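PDB 4WNR: leucine-rich-repeat protein from Methanosarcina barkeri, which binds GDP and magnesium through its Roc G domain, which is joined to a COR domain, and probably acts as a serine/threonine protein kinase. Local coordinates for residues K276-G281 with D314-P318; K284-I290 with M302-L307; K36-V42 with H202-A208; L111-Y117 with F139-V145. All coordinates share one frame; numbering follows the deposited sequence.

The contacts fall into two pairs. Contacts 3 and 4, with centres about 17 Å apart, lie on the mixed sheet of the Roc G domain, where strands 36-47 and 116-121 run side by side, contact 3 at the point where the chain passes on toward helix 209-220. Contacts 1 and 2, centres about 12 Å apart, lie in the COR-A region and share helix 275-286. Along the chain contact 3 is opened first and encloses contact 4; contact 1 follows and encloses contact 2. Contacts 2 and 3 lie on opposite sides of the chain's centre, about 43 Å between their centres, while contacts 1 and 4 come within about 10 Å at their nearest atoms. The four thus sample both modules of the Roc-COR unit: contacts within each pair touch, whereas the pairs do not.

Contact 1 of 4, residues K276-G281 with D314-P318; sequences KWITEG and DYYYP
Trp277, on helix 275-286, is met by three consecutive tyrosines of the loop 314-318, each in a different way. From CB the indole heads to the loop with CG anti to the backbone N (chi1 -177°). CG then lies near Tyr317 CE1, while CD1 runs into the methylene of Tyr315, with Trp277 CD1 3.8 Å from Tyr315 CB. At NE1 the N-H points almost straight at the Tyr316 carbonyl, a hydrogen bond of 3.1 Å from Trp277 NE1 to Tyr316 O with an angle of 176° at the hydrogen; the oxygen lies in the indole plane, although the donor stands above the plane of the carbonyl. Farther out, CE2 and CZ2 are covered by Tyr317, Trp277 CZ2 reaching 3.7 Å from Tyr317 CD1. The two rings form an offset stack, their planes 27° apart. The Tyr317 hydroxyl continues past the indole to the helix backbone and donates to a lone pair of the Trp277 carbonyl, Tyr317 OH to Trp277 O being 2.7 Å. That oxygen also takes a weak helical bond from Gly281 N, and the missing side chain of Gly281 leaves room for the phenol ring. Tyr315 is turned otherwise: the indole directs an edge at its face, and Trp277 CA sits over the same ring in a CH-pi contact. Phe225 and Tyr324 extend the group beyond the loop. The result is an aromatic cluster, joining a helix of the COR-A region to the loop that precedes helix 322-331.

Contact 2 of 4, residues K284-I290 with M302-L307; sequences KIINSEI and MLDEIL
Ile306 lies against the end of helix 275-286, its CG2 methyl 3.4 Å from Lys284 O and in van der Waals reach of Ile285, where Ile285 CG1 and Ile306 CG2 are 4.3 Å apart. The other branch turns toward the loop after the helix and brings Ile306 CG1 to 3.6 Å from Ser288 OG. Two leucines enlarge this patch: Leu303 CD2 meets Ile285 CD1 at 4.2 Å, and Leu307 CD2 touches Lys284 CB and the flank of Ile285. At the far end Ile290 is met by two side chains, Met302 CE approaching Ile290 CG2 at 3.8 Å and the Glu305 carboxylate leaning on its other branch, Glu305 OE1 3.4 Å from Ile290 CG1. Glu305 gets there by a bend at chi2 (-85°). No hydrogen bond crosses between the segments. Cutting Ile306 back to an alanine is likely to leave a gap between Ser288 and the Lys284 carbonyl and deprive Ile285 of one of its apolar neighbours. In the next shell, Leu298 of strand 297-299 touches Ile285, Leu303 and Ile306 alike, while Tyr322 and Met329 bring in helix 322-331. Ser288 itself is held by its hydroxyl, which accepts from Leu291 N. This is a side-chain N-cap on helix 289-292, at the break between two successive helices that the short helix 303-306 packs across in the COR-A region.

Contact 3 of 4, residues K36-V42 with H202-A208; sequences KKPLNEV and HMQIEWA
Pro38 and Glu206 form an antiparallel non-hydrogen-bonded pair whose side chains diverge, in a weakly bonded pairing, with hydrogen bonds on either side from Trp207 N to Lys37 O (2.8 Å) and from Leu39 N to Ile205 O (3.3 Å). Just past the weakly bonded strand, Leu39 provides the main apolar contact. Its CD1 stands over the Trp207 six-membered ring, 3.9 Å from that ring's centroid and almost on the normal, while CD2 lies between the same indole and the edge of His202, with Leu39 CD2 3.9 Å from His202 CD2. The imidazole, swung between its own backbone N and carbonyl carbon (chi1 79°), donates from His202 NE2 to Glu41 O at 2.6 Å; the bond is bent, and the oxygen is tilted from the ring plane. With a leucine in its place the Glu41 carbonyl would probably lose this donor. Met203 crosses Val42 at about a right angle, Met203 SD 3.4 Å from Val42 CG2. Around this pairing, strand 88-96 bonds to Asn40 and Val42 through the backbone, Glu41 forms a salt bridge with Lys215 of helix 209-220, and Trp207 is wedged among Trp211, Phe212 and Phe252 of helices 209-220 and 243-256.

Contact 4 of 4, residues L111-Y117 with F139-V145; sequences LSKRSLY and FGGDSPV
Tyr117 lays its ring into the hollow left by the bare backbone of Gly140, where Tyr117 CE1 comes to 3.7 Å from Gly140 CA, and Ser143 CB closes on the ring's edge, in its plane. Beyond that hollow the phenol donates to its own segment, Tyr117 OH to Ser112 O at 3.0 Å. The type II' turn from Gly140 to Ser143 folds back so that Ser143 OG fits into the Lys113-Ser115 bend: it accepts from Ser115 N (3.0 Å, angle 164°) and donates to Gly140 O, bracing the turn while receiving the N-H of Ser115. On one flank the Leu111 CD1 methyl meets the Phe139 ring obliquely, 3.7 Å from Phe139 CD2, and Lys113 CG lies against Phe139 O. On the other, the Pro144 ring meets Leu116 at about a right angle, with Pro144 CG 3.9 Å from Leu116 CD1. Tyr117 N then bonds to Pro144 O at 3.0 Å, and Tyr117 pairs in parallel with Val145. Strand 116-121, helix 129-140 and strand 145-149 thus form a beta-alpha-beta unit of the G domain, with strand 36-47 beside Leu116, Ile136 packed on Tyr117 and Val145, and Arg114 salt-bridged to Asp255 of helix 243-256.

Contact 1 of 4, residues K276-G281 with D314-P318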
# COMPACT_ATOMS: atom_id res chain seq x y z
N LYS A 276 1.64 9.77 -2.88
CA LYS A 276 0.96 10.63 -3.86
C LYS A 276 1.89 11.10 -4.99
O LYS A 276 1.43 11.39 -6.09
CB LYS A 276 0.33 11.84 -3.16
CG LYS A 276 -0.82 11.48 -2.24
CD LYS A 276 -1.42 12.71 -1.58
CE LYS A 276 -2.57 12.34 -0.66
NZ LYS A 276 -3.16 13.53 0.02
N TRP A 277 3.19 11.17 -4.70
CA TRP A 277 4.19 11.54 -5.71
C TRP A 277 4.17 10.58 -6.90
O TRP A 277 4.21 11.02 -8.05
CB TRP A 277 5.59 11.55 -5.08
CG TRP A 277 6.68 11.99 -6.02
CD1 TRP A 277 6.96 13.26 -6.41
CD2 TRP A 277 7.63 11.14 -6.67
NE1 TRP A 277 8.03 13.27 -7.27
CE2 TRP A 277 8.47 11.98 -7.45
CE3 TRP A 277 7.87 9.76 -6.67
CZ2 TRP A 277 9.51 11.48 -8.22
CZ3 TRP A 277 8.91 9.27 -7.44
CH2 TRP A 277 9.72 10.12 -8.20
N ILE A 278 4.09 9.28 -6.62
CA ILE A 278 4.07 8.26 -7.67
C ILE A 278 2.77 8.36 -8.47
O ILE A 278 2.80 8.51 -9.69
CB ILE A 278 4.18 6.83 -7.08
CG1 ILE A 278 5.52 6.64 -6.36
CG2 ILE A 278 4.04 5.79 -8.18
CD1 ILE A 278 5.54 5.44 -5.44
N THR A 279 1.65 8.26 -7.76
CA THR A 279 0.33 8.17 -8.39
C THR A 279 -0.00 9.38 -9.26
O THR A 279 -0.45 9.22 -10.40
CB THR A 279 -0.78 7.98 -7.34
OG1 THR A 279 -0.72 9.03 -6.37
CG2 THR A 279 -0.64 6.64 -6.64
N GLU A 280 0.23 10.58 -8.74
CA GLU A 280 -0.04 11.81 -9.48
C GLU A 280 0.83 11.94 -10.73
O GLU A 280 0.42 12.52 -11.73
CB GLU A 280 0.15 13.04 -8.59
CG GLU A 280 -0.88 13.17 -7.46
CD GLU A 280 -2.30 13.32 -7.97
OE1 GLU A 280 -2.51 13.96 -9.02
OE2 GLU A 280 -3.22 12.79 -7.31
N GLY A 281 2.04 11.38 -10.67
CA GLY A 281 2.93 11.31 -11.83
C GLY A 281 2.40 10.37 -12.90
O GLY A 281 2.48 10.66 -14.09
N ASP A 314 2.01 21.34 -7.89
CA ASP A 314 2.34 20.16 -8.68
C ASP A 314 3.67 19.60 -8.18
O ASP A 314 4.58 20.37 -7.86
CB ASP A 314 2.44 20.49 -10.17
CG ASP A 314 1.10 20.78 -10.81
OD1 ASP A 314 0.07 20.27 -10.33
OD2 ASP A 314 1.07 21.52 -11.82
N TYR A 315 3.77 18.28 -8.10
CA TYR A 315 4.99 17.64 -7.63
C TYR A 315 6.11 17.79 -8.66
O TYR A 315 5.86 17.71 -9.86
CB TYR A 315 4.75 16.16 -7.34
CG TYR A 315 3.91 15.89 -6.10
CD1 TYR A 315 4.34 16.31 -4.85
CD2 TYR A 315 2.70 15.21 -6.20
CE1 TYR A 315 3.57 16.06 -3.72
CE2 TYR A 315 1.93 14.96 -5.07
CZ TYR A 315 2.37 15.39 -3.84
OH TYR A 315 1.60 15.15 -2.72
N TYR A 316 7.32 18.03 -8.17
CA TYR A 316 8.50 18.13 -9.04
C TYR A 316 8.99 16.73 -9.39
O TYR A 316 9.21 15.90 -8.51
CB TYR A 316 9.61 18.93 -8.36
CG TYR A 316 10.92 18.98 -9.14
CD1 TYR A 316 10.93 19.26 -10.51
CD2 TYR A 316 12.14 18.75 -8.50
CE1 TYR A 316 12.12 19.30 -11.22
CE2 TYR A 316 13.33 18.80 -9.21
CZ TYR A 316 13.32 19.07 -10.56
OH TYR A 316 14.50 19.11 -11.26
N TYR A 317 9.15 16.48 -10.69
CA TYR A 317 9.65 15.21 -11.20
C TYR A 317 10.96 15.42 -11.94
O TYR A 317 10.96 15.87 -13.09
CB TYR A 317 8.61 14.58 -12.13
CG TYR A 317 7.32 14.22 -11.43
CD1 TYR A 317 7.20 13.04 -10.72
CD2 TYR A 317 6.23 15.08 -11.48
CE1 TYR A 317 6.02 12.71 -10.07
CE2 TYR A 317 5.04 14.77 -10.83
CZ TYR A 317 4.94 13.58 -10.13
OH TYR A 317 3.77 13.26 -9.49
N PRO A 318 12.10 15.14 -11.28
CA PRO A 318 13.40 15.26 -11.94
C PRO A 318 13.52 14.33 -13.16
O PRO A 318 12.96 13.23 -13.14
CB PRO A 318 14.39 14.84 -10.85
CG PRO A 318 13.69 15.09 -9.57
CD PRO A 318 12.24 14.83 -9.84

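Contact 2 of 4, residues K284-I290 with M302-L307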
# COMPACT_ATOMS: atom_id res chain seq x y z
N LYS A 284 -0.91 11.87 -14.49
CA LYS A 284 -0.55 12.91 -15.46
C LYS A 284 -0.27 12.31 -16.84
O LYS A 284 -0.65 12.89 -17.85
CB LYS A 284 0.67 13.71 -14.98
CG LYS A 284 0.31 14.91 -14.11
CD LYS A 284 1.54 15.58 -13.54
CE LYS A 284 1.30 17.05 -13.24
NZ LYS A 284 0.10 17.30 -12.40
N ILE A 285 0.38 11.15 -16.86
CA ILE A 285 0.66 10.44 -18.11
C ILE A 285 -0.62 9.85 -18.70
O ILE A 285 -0.91 10.05 -19.88
CB ILE A 285 1.71 9.32 -17.90
CG1 ILE A 285 3.06 9.93 -17.51
CG2 ILE A 285 1.86 8.47 -19.16
CD1 ILE A 285 4.04 8.94 -16.92
N ILE A 286 -1.39 9.15 -17.87
CA ILE A 286 -2.63 8.50 -18.31
C ILE A 286 -3.65 9.52 -18.82
O ILE A 286 -4.29 9.30 -19.85
CB ILE A 286 -3.25 7.64 -17.19
CG1 ILE A 286 -2.35 6.44 -16.88
CG2 ILE A 286 -4.64 7.14 -17.58
CD1 ILE A 286 -2.68 5.71 -15.59
N ASN A 287 -3.80 10.62 -18.08
CA ASN A 287 -4.75 11.68 -18.45
C ASN A 287 -4.11 12.84 -19.23
O ASN A 287 -4.62 13.96 -19.22
CB ASN A 287 -5.43 12.24 -17.19
CG ASN A 287 -6.20 11.18 -16.42
OD1 ASN A 287 -6.81 10.29 -17.01
ND2 ASN A 287 -6.18 11.28 -15.09
N SER A 288 -3.00 12.56 -19.92
CA SER A 288 -2.35 13.56 -20.76
C SER A 288 -3.17 13.79 -22.03
O SER A 288 -3.46 12.84 -22.76
CB SER A 288 -0.93 13.13 -21.13
OG SER A 288 -0.34 14.04 -22.04
N GLU A 289 -3.54 15.04 -22.28
CA GLU A 289 -4.30 15.41 -23.48
C GLU A 289 -3.44 15.31 -24.74
O GLU A 289 -3.95 15.04 -25.83
CB GLU A 289 -4.88 16.83 -23.34
CG GLU A 289 -3.86 17.95 -23.27
CD GLU A 289 -4.49 19.32 -23.11
OE1 GLU A 289 -5.63 19.41 -22.60
OE2 GLU A 289 -3.84 20.32 -23.49
N ILE A 290 -2.13 15.53 -24.58
CA ILE A 290 -1.18 15.41 -25.69
C ILE A 290 -0.99 13.93 -26.06
O ILE A 290 -0.75 13.59 -27.22
CB ILE A 290 0.18 16.05 -25.36
CG1 ILE A 290 0.02 17.51 -24.90
CG2 ILE A 290 1.12 16.00 -26.57
CD1 ILE A 290 -0.72 18.42 -25.87
N MET A 302 8.47 13.50 -24.65
CA MET A 302 7.18 14.11 -24.31
C MET A 302 6.99 14.31 -22.80
O MET A 302 6.16 15.13 -22.39
CB MET A 302 6.03 13.24 -24.83
CG MET A 302 6.07 12.95 -26.32
SD MET A 302 4.73 11.85 -26.84
CE MET A 302 3.30 12.90 -26.57
N LEU A 303 7.74 13.57 -21.99
CA LEU A 303 7.59 13.61 -20.53
C LEU A 303 7.90 14.97 -19.90
O LEU A 303 7.42 15.27 -18.81
CB LEU A 303 8.46 12.53 -19.87
CG LEU A 303 8.11 11.07 -20.17
CD1 LEU A 303 9.14 10.14 -19.56
CD2 LEU A 303 6.72 10.72 -19.66
N ASP A 304 8.71 15.78 -20.58
CA ASP A 304 9.03 17.12 -20.10
C ASP A 304 7.79 18.01 -20.03
O ASP A 304 7.58 18.71 -19.04
CB ASP A 304 10.09 17.78 -20.99
CG ASP A 304 11.45 17.11 -20.87
OD1 ASP A 304 11.53 15.88 -21.11
OD2 ASP A 304 12.43 17.80 -20.55
N GLU A 305 6.98 17.97 -21.08
CA GLU A 305 5.75 18.76 -21.15
C GLU A 305 4.68 18.22 -20.19
O GLU A 305 3.94 18.99 -19.58
CB GLU A 305 5.21 18.79 -22.58
CG GLU A 305 4.06 19.75 -22.83
CD GLU A 305 2.69 19.18 -22.49
OE1 GLU A 305 2.49 17.95 -22.62
OE2 GLU A 305 1.79 19.96 -22.10
N ILE A 306 4.60 16.89 -20.08
CA ILE A 306 3.59 16.23 -19.25
C ILE A 306 3.87 16.42 -17.76
O ILE A 306 2.97 16.80 -17.00
CB ILE A 306 3.50 14.72 -19.57
CG1 ILE A 306 3.08 14.49 -21.02
CG2 ILE A 306 2.51 14.03 -18.63
CD1 ILE A 306 3.33 13.09 -21.53
N LEU A 307 5.10 16.16 -17.36
CA LEU A 307 5.50 16.23 -15.95
C LEU A 307 6.03 17.61 -15.52
O LEU A 307 6.57 17.74 -14.42
CB LEU A 307 6.54 15.15 -15.64
CG LEU A 307 6.16 13.71 -16.00
CD1 LEU A 307 7.34 12.77 -15.77
CD2 LEU A 307 4.95 13.24 -15.20

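Contact 3 of 4, residues K36-V42 with H202-A208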
# COMPACT_ATOMS: atom_id res chain seq x y z
N LYS A 36 17.19 -4.51 22.57
CA LYS A 36 16.28 -4.71 21.45
C LYS A 36 14.81 -4.70 21.86
O LYS A 36 14.33 -5.61 22.55
CB LYS A 36 16.60 -6.03 20.75
CG LYS A 36 17.98 -6.07 20.11
CD LYS A 36 18.27 -7.42 19.47
CE LYS A 36 17.53 -7.61 18.16
NZ LYS A 36 17.84 -8.92 17.53
N LYS A 37 14.09 -3.65 21.44
CA LYS A 37 12.64 -3.55 21.65
C LYS A 37 11.88 -4.24 20.50
O LYS A 37 12.42 -4.38 19.40
CB LYS A 37 12.21 -2.09 21.75
CG LYS A 37 12.45 -1.45 23.11
CD LYS A 37 13.90 -1.05 23.32
CE LYS A 37 14.08 -0.27 24.61
NZ LYS A 37 15.47 0.24 24.78
N PRO A 38 10.63 -4.66 20.76
CA PRO A 38 9.82 -5.28 19.71
C PRO A 38 9.27 -4.26 18.71
O PRO A 38 9.05 -3.10 19.07
CB PRO A 38 8.68 -5.94 20.50
CG PRO A 38 8.54 -5.10 21.72
CD PRO A 38 9.91 -4.58 22.04
N LEU A 39 9.04 -4.71 17.48
CA LEU A 39 8.56 -3.83 16.41
C LEU A 39 7.09 -3.48 16.59
O LEU A 39 6.74 -2.31 16.73
CB LEU A 39 8.79 -4.49 15.04
CG LEU A 39 8.31 -3.74 13.79
CD1 LEU A 39 8.80 -2.30 13.77
CD2 LEU A 39 8.77 -4.48 12.54
N ASN A 40 6.24 -4.50 16.59
CA ASN A 40 4.79 -4.35 16.80
C ASN A 40 4.13 -3.34 15.85
O ASN A 40 3.37 -2.48 16.28
CB ASN A 40 4.49 -3.97 18.26
CG ASN A 40 5.06 -4.97 19.26
OD1 ASN A 40 5.54 -4.58 20.32
ND2 ASN A 40 5.02 -6.26 18.93
N GLU A 41 4.45 -3.47 14.56
CA GLU A 41 3.81 -2.65 13.52
C GLU A 41 3.42 -3.51 12.32
O GLU A 41 4.17 -4.40 11.92
CB GLU A 41 4.73 -1.52 13.06
CG GLU A 41 4.37 -0.16 13.64
CD GLU A 41 4.93 1.01 12.84
OE1 GLU A 41 5.31 0.81 11.67
OE2 GLU A 41 4.97 2.13 13.37
N VAL A 42 2.25 -3.22 11.76
CA VAL A 42 1.74 -3.93 10.58
C VAL A 42 1.05 -2.95 9.65
O VAL A 42 0.35 -2.04 10.11
CB VAL A 42 0.71 -5.02 10.96
CG1 VAL A 42 0.47 -5.96 9.79
CG2 VAL A 42 1.17 -5.81 12.18
N HIS A 202 5.90 -11.13 11.79
CA HIS A 202 6.88 -10.10 12.18
C HIS A 202 6.45 -9.26 13.39
O HIS A 202 7.04 -8.21 13.67
CB HIS A 202 7.21 -9.20 10.98
CG HIS A 202 6.18 -8.15 10.69
ND1 HIS A 202 5.01 -8.43 10.03
CD2 HIS A 202 6.16 -6.83 10.96
CE1 HIS A 202 4.30 -7.32 9.91
NE2 HIS A 202 4.97 -6.34 10.47
N MET A 203 5.44 -9.74 14.12
CA MET A 203 5.02 -9.09 15.36
C MET A 203 5.97 -9.47 16.50
O MET A 203 6.26 -8.65 17.37
CB MET A 203 3.58 -9.51 15.72
CG MET A 203 2.75 -8.39 16.32
SD MET A 203 2.41 -7.10 15.11
CE MET A 203 1.61 -5.87 16.14
N GLN A 204 6.45 -10.71 16.47
CA GLN A 204 7.39 -11.21 17.47
C GLN A 204 8.83 -10.77 17.20
O GLN A 204 9.67 -10.82 18.10
CB GLN A 204 7.33 -12.74 17.53
CG GLN A 204 5.96 -13.30 17.89
CD GLN A 204 5.52 -12.92 19.29
OE1 GLN A 204 6.25 -13.13 20.26
NE2 GLN A 204 4.32 -12.36 19.40
N ILE A 205 9.11 -10.33 15.97
CA ILE A 205 10.45 -9.86 15.60
C ILE A 205 10.78 -8.56 16.34
O ILE A 205 9.92 -7.70 16.52
CB ILE A 205 10.59 -9.67 14.07
CG1 ILE A 205 10.48 -11.03 13.37
CG2 ILE A 205 11.91 -9.00 13.72
CD1 ILE A 205 10.45 -10.96 11.85
N GLU A 206 12.04 -8.43 16.74
CA GLU A 206 12.50 -7.29 17.53
C GLU A 206 13.70 -6.59 16.89
O GLU A 206 14.52 -7.22 16.21
CB GLU A 206 12.84 -7.72 18.97
CG GLU A 206 13.73 -8.95 19.08
CD GLU A 206 14.03 -9.33 20.52
OE1 GLU A 206 13.24 -8.98 21.42
OE2 GLU A 206 15.07 -9.98 20.75
N TRP A 207 13.78 -5.28 17.11
CA TRP A 207 14.75 -4.40 16.45
C TRP A 207 15.71 -3.76 17.43
O TRP A 207 15.41 -3.64 18.62
CB TRP A 207 14.00 -3.27 15.73
CG TRP A 207 13.46 -3.60 14.38
CD1 TRP A 207 13.33 -4.84 13.82
CD2 TRP A 207 12.94 -2.67 13.44
NE1 TRP A 207 12.77 -4.72 12.57
CE2 TRP A 207 12.53 -3.40 12.31
CE3 TRP A 207 12.80 -1.27 13.43
CZ2 TRP A 207 11.97 -2.79 11.18
CZ3 TRP A 207 12.25 -0.67 12.31
CH2 TRP A 207 11.84 -1.43 11.20
N ALA A 208 16.86 -3.31 16.92
CA ALA A 208 17.78 -2.47 17.69
C ALA A 208 17.25 -1.04 17.75
O ALA A 208 16.38 -0.66 16.97
CB ALA A 208 19.16 -2.50 17.06

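Contact 4 of 4, residues L111-Y117 with F139-V145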
# COMPACT_ATOMS: atom_id res chain seq x y z
N LEU A 111 1.07 -2.73 -2.59
CA LEU A 111 0.79 -4.07 -2.06
C LEU A 111 2.11 -4.75 -1.73
O LEU A 111 3.02 -4.79 -2.57
CB LEU A 111 0.01 -4.92 -3.07
CG LEU A 111 -1.28 -4.33 -3.64
CD1 LEU A 111 -1.99 -5.37 -4.49
CD2 LEU A 111 -2.21 -3.82 -2.54
N SER A 112 2.23 -5.28 -0.52
CA SER A 112 3.49 -5.83 -0.03
C SER A 112 3.31 -7.06 0.84
O SER A 112 2.21 -7.34 1.33
CB SER A 112 4.25 -4.76 0.75
OG SER A 112 3.45 -4.24 1.79
N LYS A 113 4.40 -7.79 1.03
CA LYS A 113 4.43 -8.98 1.89
C LYS A 113 4.56 -8.57 3.36
O LYS A 113 4.73 -7.39 3.67
CB LYS A 113 5.58 -9.90 1.50
CG LYS A 113 5.48 -10.48 0.10
CD LYS A 113 6.52 -11.57 -0.13
CE LYS A 113 6.32 -12.27 -1.47
NZ LYS A 113 6.66 -11.39 -2.63
N ARG A 114 4.45 -9.55 4.25
CA ARG A 114 4.53 -9.33 5.69
C ARG A 114 3.57 -8.22 6.13
O ARG A 114 3.95 -7.29 6.84
CB ARG A 114 5.96 -9.02 6.12
CG ARG A 114 6.94 -10.14 5.83
CD ARG A 114 8.33 -9.84 6.38
NE ARG A 114 8.99 -8.77 5.63
CZ ARG A 114 10.23 -8.33 5.87
NH1 ARG A 114 10.96 -8.86 6.85
NH2 ARG A 114 10.74 -7.35 5.13
N SER A 115 2.33 -8.34 5.67
CA SER A 115 1.28 -7.35 5.93
C SER A 115 -0.01 -8.07 6.28
O SER A 115 -0.01 -9.28 6.49
CB SER A 115 1.09 -6.47 4.69
OG SER A 115 2.32 -5.88 4.28
N LEU A 116 -1.12 -7.33 6.36
CA LEU A 116 -2.45 -7.92 6.51
C LEU A 116 -3.41 -7.30 5.50
O LEU A 116 -3.35 -6.10 5.24
CB LEU A 116 -2.97 -7.72 7.94
CG LEU A 116 -4.25 -8.50 8.30
CD1 LEU A 116 -4.17 -9.04 9.72
CD2 LEU A 116 -5.50 -7.65 8.12
N TYR A 117 -4.28 -8.13 4.94
CA TYR A 117 -5.21 -7.70 3.90
C TYR A 117 -6.66 -7.81 4.37
O TYR A 117 -7.04 -8.79 5.01
CB TYR A 117 -5.01 -8.53 2.63
CG TYR A 117 -3.76 -8.17 1.87
CD1 TYR A 117 -2.52 -8.66 2.25
CD2 TYR A 117 -3.82 -7.33 0.76
CE1 TYR A 117 -1.37 -8.33 1.56
CE2 TYR A 117 -2.68 -6.99 0.05
CZ TYR A 117 -1.45 -7.49 0.46
OH TYR A 117 -0.32 -7.15 -0.24
N PHE A 139 0.99 -10.88 -4.59
CA PHE A 139 1.73 -9.78 -3.97
C PHE A 139 1.93 -9.95 -2.46
O PHE A 139 3.00 -9.65 -1.94
CB PHE A 139 1.01 -8.45 -4.23
CG PHE A 139 0.99 -8.06 -5.69
CD1 PHE A 139 2.17 -7.75 -6.36
CD2 PHE A 139 -0.21 -7.99 -6.38
CE1 PHE A 139 2.15 -7.39 -7.69
CE2 PHE A 139 -0.24 -7.63 -7.72
CZ PHE A 139 0.95 -7.33 -8.38
N GLY A 140 0.89 -10.44 -1.78
CA GLY A 140 0.91 -10.56 -0.32
C GLY A 140 1.75 -11.70 0.23
O GLY A 140 2.30 -11.60 1.32
N GLY A 141 1.84 -12.79 -0.53
CA GLY A 141 2.62 -13.96 -0.12
C GLY A 141 1.93 -14.75 0.97
O GLY A 141 0.90 -15.38 0.73
N ASP A 142 2.50 -14.72 2.18
CA ASP A 142 1.94 -15.43 3.34
C ASP A 142 1.09 -14.52 4.23
O ASP A 142 0.74 -14.90 5.35
CB ASP A 142 3.06 -16.07 4.17
CG ASP A 142 3.86 -17.10 3.39
OD1 ASP A 142 3.25 -17.90 2.64
OD2 ASP A 142 5.10 -17.12 3.54
N SER A 143 0.75 -13.33 3.73
CA SER A 143 -0.03 -12.36 4.50
C SER A 143 -1.46 -12.86 4.69
O SER A 143 -2.08 -13.33 3.74
CB SER A 143 -0.04 -11.01 3.78
OG SER A 143 1.25 -10.43 3.75
N PRO A 144 -1.99 -12.76 5.93
CA PRO A 144 -3.36 -13.21 6.18
C PRO A 144 -4.41 -12.30 5.56
O PRO A 144 -4.17 -11.10 5.37
CB PRO A 144 -3.46 -13.20 7.70
CG PRO A 144 -2.47 -12.18 8.14
CD PRO A 144 -1.34 -12.29 7.16
N VAL A 145 -5.57 -12.87 5.25
CA VAL A 145 -6.66 -12.15 4.60
C VAL A 145 -7.95 -12.29 5.40
O VAL A 145 -8.29 -13.38 5.84
CB VAL A 145 -6.90 -12.67 3.17
CG1 VAL A 145 -7.97 -11.85 2.46
CG2 VAL A 145 -5.61 -12.66 2.36